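PDB 1ON3: methylmalonyl-CoA carboxyltransferase 12S subunit from Propionibacterium freudenreichii, which catalyses transfer of the carboxyl group of methylmalonyl-CoA to the biotin of the 1.3S subunit, forming propanoyl-CoA, and builds the hexameric core of transcarboxylase. Local coordinates for the interface of chains A and B and the interface of chains A and C. Sequence-based numbering; all coordinates share one arbitrary frame. Chains: chain A/B/C, Methylmalonyl-CoA carboxyltransferase 12S subunit.

Contact 1 and contact 2 lie about 31 Å apart, measured between the centres of their C-alpha atoms. They share no residue, but both use the C-terminal carboxyltransferase region of chain A against the N-terminal region of a neighbouring subunit. In contact 1, helix 384-397 and A:Leu416 pack on chain B across a two-fold interface; A:Leu416 and B:Tyr184 lie close in sequence to methylmalonyl-CoA pocket residues. In contact 2, loops and 3-10 helices of chain A receive helix 12-27 of chain C across an interface that is not an exact two-fold. One subunit thus touches two different neighbours, as the homohexameric core requires.

Contact 1: the interface of chains A and B. Residues chain A 384-385, 388-389, 392, 416; chain B 158, 184, 187-188.
Helix 384-397 of chain A packs against the short helix 184-188 of chain B, with B:Phe158 from helix 147-164 at the far end, in the dimer interface where the N-terminal half of one carboxyltransferase subunit faces the C-terminal half of the other. B:Tyr184 is the central group. Its CG stands anti to its own carbonyl carbon (chi1 -75°), and the phenol reaches across the first turn of the chain A helix. The ring turns its edge to two backbone carbonyls: A:Ile384 O and A:Ile385 O lie in its plane, and CE2 of B:Tyr184 comes to 3.2 Å from A:Ile385 O. No hydrogen bond joins the phenol hydroxyl to chain A within this patch, its OH being 3.8 Å from A:Ile384 O.

At the root of the tyrosine, A:Leu392 crosses at about a right angle and sets its CD1 methyl 3.3 Å from CB of B:Tyr184, beside the CB-CG bond and just short of the ring. The same methyl lies above one face of B:Phe158, offset toward the rim and 3.9 Å from CD2; B:Tyr184 CB covers that face beside it. From A:Leu416, the CD1 methyl meets the CE2 rim of B:Phe158 at 3.4 Å, displaced to the opposite side of the ring. On the B:Ala187 side of the tyrosine, the small side chains probably let the helices come close: A:Ile385 CG2 touches B:Ala187 CB at 3.6 Å, and A:Ala389 CB is 3.8 Å from the same methyl. An alanine in place of B:Tyr184 would probably open a gap beside A:Ile385 and A:Gly388 and leave the A:Leu392 methyl less fully packed, without the ring root.

No polar pair bonds across this patch, so it is held by shape and apolar packing. Since B:Tyr184 follows the pocket glycines B:Gly180 and B:Gly181, and A:Leu416 ends the helix begun by A:Gly412 and A:Gly413, the packing is likely to keep the two halves of the methylmalonyl-CoA site in register.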
# COMPACT_ATOMS: atom_id res chain seq x y z
N ILE A 384 32.94 -15.10 18.70
CA ILE A 384 33.26 -14.19 17.61
C ILE A 384 32.42 -14.56 16.39
O ILE A 384 32.13 -13.71 15.55
CB ILE A 384 34.77 -14.24 17.23
CG1 ILE A 384 35.05 -13.28 16.06
CG2 ILE A 384 35.18 -15.66 16.84
CD1 ILE A 384 34.79 -11.81 16.40
N ILE A 385 32.02 -15.83 16.29
CA ILE A 385 31.22 -16.25 15.15
C ILE A 385 29.91 -15.48 15.14
O ILE A 385 29.55 -14.90 14.12
CB ILE A 385 30.93 -17.78 15.18
CG1 ILE A 385 32.20 -18.56 14.79
CG2 ILE A 385 29.79 -18.13 14.22
CD1 ILE A 385 32.05 -20.07 14.84
N GLY A 388 30.84 -11.35 15.07
CA GLY A 388 31.33 -10.84 13.81
C GLY A 388 30.20 -10.84 12.78
O GLY A 388 30.16 -10.00 11.87
N ALA A 389 29.28 -11.78 12.94
CA ALA A 389 28.15 -11.89 12.03
C ALA A 389 27.32 -10.60 12.02
O ALA A 389 26.74 -10.25 10.99
CB ALA A 389 27.26 -13.08 12.43
N LEU A 392 28.23 -8.29 9.21
CA LEU A 392 27.78 -8.79 7.91
C LEU A 392 26.28 -8.54 7.80
O LEU A 392 25.78 -8.13 6.75
CB LEU A 392 28.07 -10.29 7.78
CG LEU A 392 29.55 -10.68 7.85
CD1 LEU A 392 29.69 -12.18 8.06
CD2 LEU A 392 30.25 -10.26 6.58
N LEU A 416 35.08 -8.76 4.13
CA LEU A 416 33.65 -8.83 3.80
C LEU A 416 32.84 -8.08 4.85
O LEU A 416 31.84 -7.43 4.53
CB LEU A 416 33.18 -10.29 3.74
CG LEU A 416 33.84 -11.18 2.70
CD1 LEU A 416 33.18 -12.55 2.74
CD2 LEU A 416 33.71 -10.56 1.29
N PHE B 158 26.72 -14.58 2.33
CA PHE B 158 26.31 -13.88 3.55
C PHE B 158 25.19 -12.89 3.25
O PHE B 158 24.23 -12.77 4.01
CB PHE B 158 27.48 -13.14 4.19
CG PHE B 158 28.69 -14.01 4.48
CD1 PHE B 158 28.53 -15.34 4.86
CD2 PHE B 158 29.97 -13.47 4.43
CE1 PHE B 158 29.64 -16.13 5.17
CE2 PHE B 158 31.09 -14.25 4.74
CZ PHE B 158 30.92 -15.59 5.11
N TYR B 184 30.48 -17.79 9.21
CA TYR B 184 29.53 -16.70 9.36
C TYR B 184 28.20 -17.01 8.67
O TYR B 184 27.17 -16.44 9.02
CB TYR B 184 30.14 -15.40 8.83
CG TYR B 184 31.18 -14.82 9.76
CD1 TYR B 184 32.45 -14.49 9.30
CD2 TYR B 184 30.90 -14.62 11.12
CE1 TYR B 184 33.43 -13.97 10.17
CE2 TYR B 184 31.86 -14.11 11.99
CZ TYR B 184 33.13 -13.78 11.50
OH TYR B 184 34.09 -13.26 12.33
N ALA B 187 26.03 -18.72 11.20
CA ALA B 187 25.63 -17.72 12.20
C ALA B 187 24.49 -16.85 11.71
O ALA B 187 23.70 -16.34 12.51
CB ALA B 187 26.82 -16.83 12.57
N LEU B 188 24.42 -16.66 10.40
CA LEU B 188 23.37 -15.83 9.82
C LEU B 188 22.09 -16.61 9.54
O LEU B 188 21.05 -16.00 9.24
CB LEU B 188 23.89 -15.14 8.55
CG LEU B 188 24.96 -14.08 8.86
CD1 LEU B 188 25.60 -13.60 7.57
CD2 LEU B 188 24.33 -12.92 9.61

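Contact 2: the interface of chains A and C. Residues chain A 279, 431-432, 490-492; chain C 12, 16, 19.
The N-terminal helix 12-27 of chain C lies against a surface of chain A built from the 3-10 helix 276-280, the loop at A:Trp431 and A:Pro432, and the segment from A:Ile490 into the 3-10 helix 492-494. C:Met12, C:Val16 and C:Leu19, about one helical turn apart, form the stripe that faces chain A.

C:Met12 places CG anti to its backbone N (chi1 -172°) and then bends at the next two torsions, which carries the sulfur in between two prolines. SD is 3.8 Å from A:Pro492 CG and 3.9 Å from A:Pro432 CD; the chain runs at about a right angle to A:Pro432. On the way, CG of C:Met12 passes 3.3 Å from the backbone carbonyl A:Arg279 O. Behind these rings, A:Pro492 CB sits over the centre of the A:Trp431 indole, a packing contact within chain A that backs the surface the methionine meets.

C:Val16 spreads both methyls over one face of the A:Asp491 carboxylate, CG1 on the OD1 side and CG2 on the OD2 side. CG2 also touches A:Pro492 CD, the two side chains running antiparallel alongside each other. Farther along the helix, the CD2 methyl of C:Leu19 rests 3.6 Å from A:Ile490 C, against backbone rather than side chain.

No hydrogen bond or salt bridge crosses this patch. The charged groups are paired inside chain A, and the valine that covers the carboxylate would probably strengthen their attraction by keeping water off that face. A:Arg279, its chain stretched out as far as NE, grips A:Asp491 side-on through two nearly straight bonds, both on the syn sides of the carboxylate: NE donates to OD2 at 3.0 Å (172° at H), and NH2 of the guanidinium donates to OD1 of A:Asp491 at 2.7 Å (167° at H).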
# COMPACT_ATOMS: atom_id res chain seq x y z
N ARG A 279 48.87 10.37 0.34
CA ARG A 279 49.78 9.36 -0.21
C ARG A 279 50.82 8.87 0.78
O ARG A 279 51.33 7.75 0.66
CB ARG A 279 50.54 9.91 -1.43
CG ARG A 279 49.71 10.15 -2.67
CD ARG A 279 50.58 10.82 -3.73
NE ARG A 279 49.79 11.26 -4.87
CZ ARG A 279 50.19 12.17 -5.75
NH1 ARG A 279 51.38 12.74 -5.61
NH2 ARG A 279 49.40 12.52 -6.75
N TRP A 431 43.11 1.78 -3.11
CA TRP A 431 44.30 2.62 -3.15
C TRP A 431 45.35 1.71 -3.84
O TRP A 431 45.12 0.50 -3.96
CB TRP A 431 44.76 2.96 -1.74
CG TRP A 431 44.15 4.20 -1.20
CD1 TRP A 431 42.99 4.80 -1.62
CD2 TRP A 431 44.66 5.00 -0.13
NE1 TRP A 431 42.76 5.93 -0.88
CE2 TRP A 431 43.76 6.08 0.04
CE3 TRP A 431 45.78 4.91 0.69
CZ2 TRP A 431 43.96 7.06 1.02
CZ3 TRP A 431 45.98 5.88 1.66
CH2 TRP A 431 45.07 6.95 1.81
N PRO A 432 46.48 2.27 -4.29
CA PRO A 432 47.51 1.46 -4.96
C PRO A 432 48.17 0.45 -4.02
O PRO A 432 48.90 -0.45 -4.46
CB PRO A 432 48.51 2.50 -5.46
CG PRO A 432 47.67 3.76 -5.62
CD PRO A 432 46.82 3.70 -4.37
N ILE A 490 42.70 3.91 -7.45
CA ILE A 490 42.85 5.35 -7.42
C ILE A 490 44.07 5.87 -6.71
O ILE A 490 44.69 5.18 -5.92
CB ILE A 490 41.63 6.00 -6.73
CG1 ILE A 490 41.68 5.68 -5.23
CG2 ILE A 490 40.32 5.46 -7.32
CD1 ILE A 490 40.62 6.40 -4.41
N ASP A 491 44.39 7.12 -7.02
CA ASP A 491 45.48 7.85 -6.40
C ASP A 491 44.93 8.24 -5.04
O ASP A 491 43.86 8.84 -4.96
CB ASP A 491 45.78 9.11 -7.23
CG ASP A 491 46.78 10.05 -6.56
OD1 ASP A 491 47.12 11.07 -7.21
OD2 ASP A 491 47.21 9.81 -5.42
N PRO A 492 45.63 7.87 -3.96
CA PRO A 492 45.19 8.20 -2.60
C PRO A 492 44.83 9.67 -2.45
O PRO A 492 43.99 10.03 -1.62
CB PRO A 492 46.38 7.81 -1.74
CG PRO A 492 46.91 6.59 -2.47
CD PRO A 492 46.87 7.07 -3.92
N MET C 12 54.63 4.89 -2.68
CA MET C 12 53.27 5.20 -3.08
C MET C 12 53.29 6.12 -4.29
O MET C 12 52.51 5.96 -5.22
CB MET C 12 52.52 5.87 -1.91
CG MET C 12 51.02 6.05 -2.14
SD MET C 12 50.10 4.49 -2.32
CE MET C 12 49.86 4.05 -0.61
N VAL C 16 51.64 5.47 -7.87
CA VAL C 16 50.67 6.40 -8.43
C VAL C 16 51.04 6.72 -9.88
O VAL C 16 50.16 6.87 -10.74
CB VAL C 16 50.60 7.71 -7.60
CG1 VAL C 16 49.93 8.82 -8.40
CG2 VAL C 16 49.81 7.44 -6.32
N LEU C 19 50.18 3.69 -11.94
CA LEU C 19 48.74 3.64 -12.16
C LEU C 19 48.38 4.52 -13.36
O LEU C 19 47.59 4.11 -14.22
CB LEU C 19 48.02 4.13 -10.91
CG LEU C 19 46.50 4.34 -10.95
CD1 LEU C 19 45.79 3.03 -11.32
CD2 LEU C 19 46.03 4.82 -9.57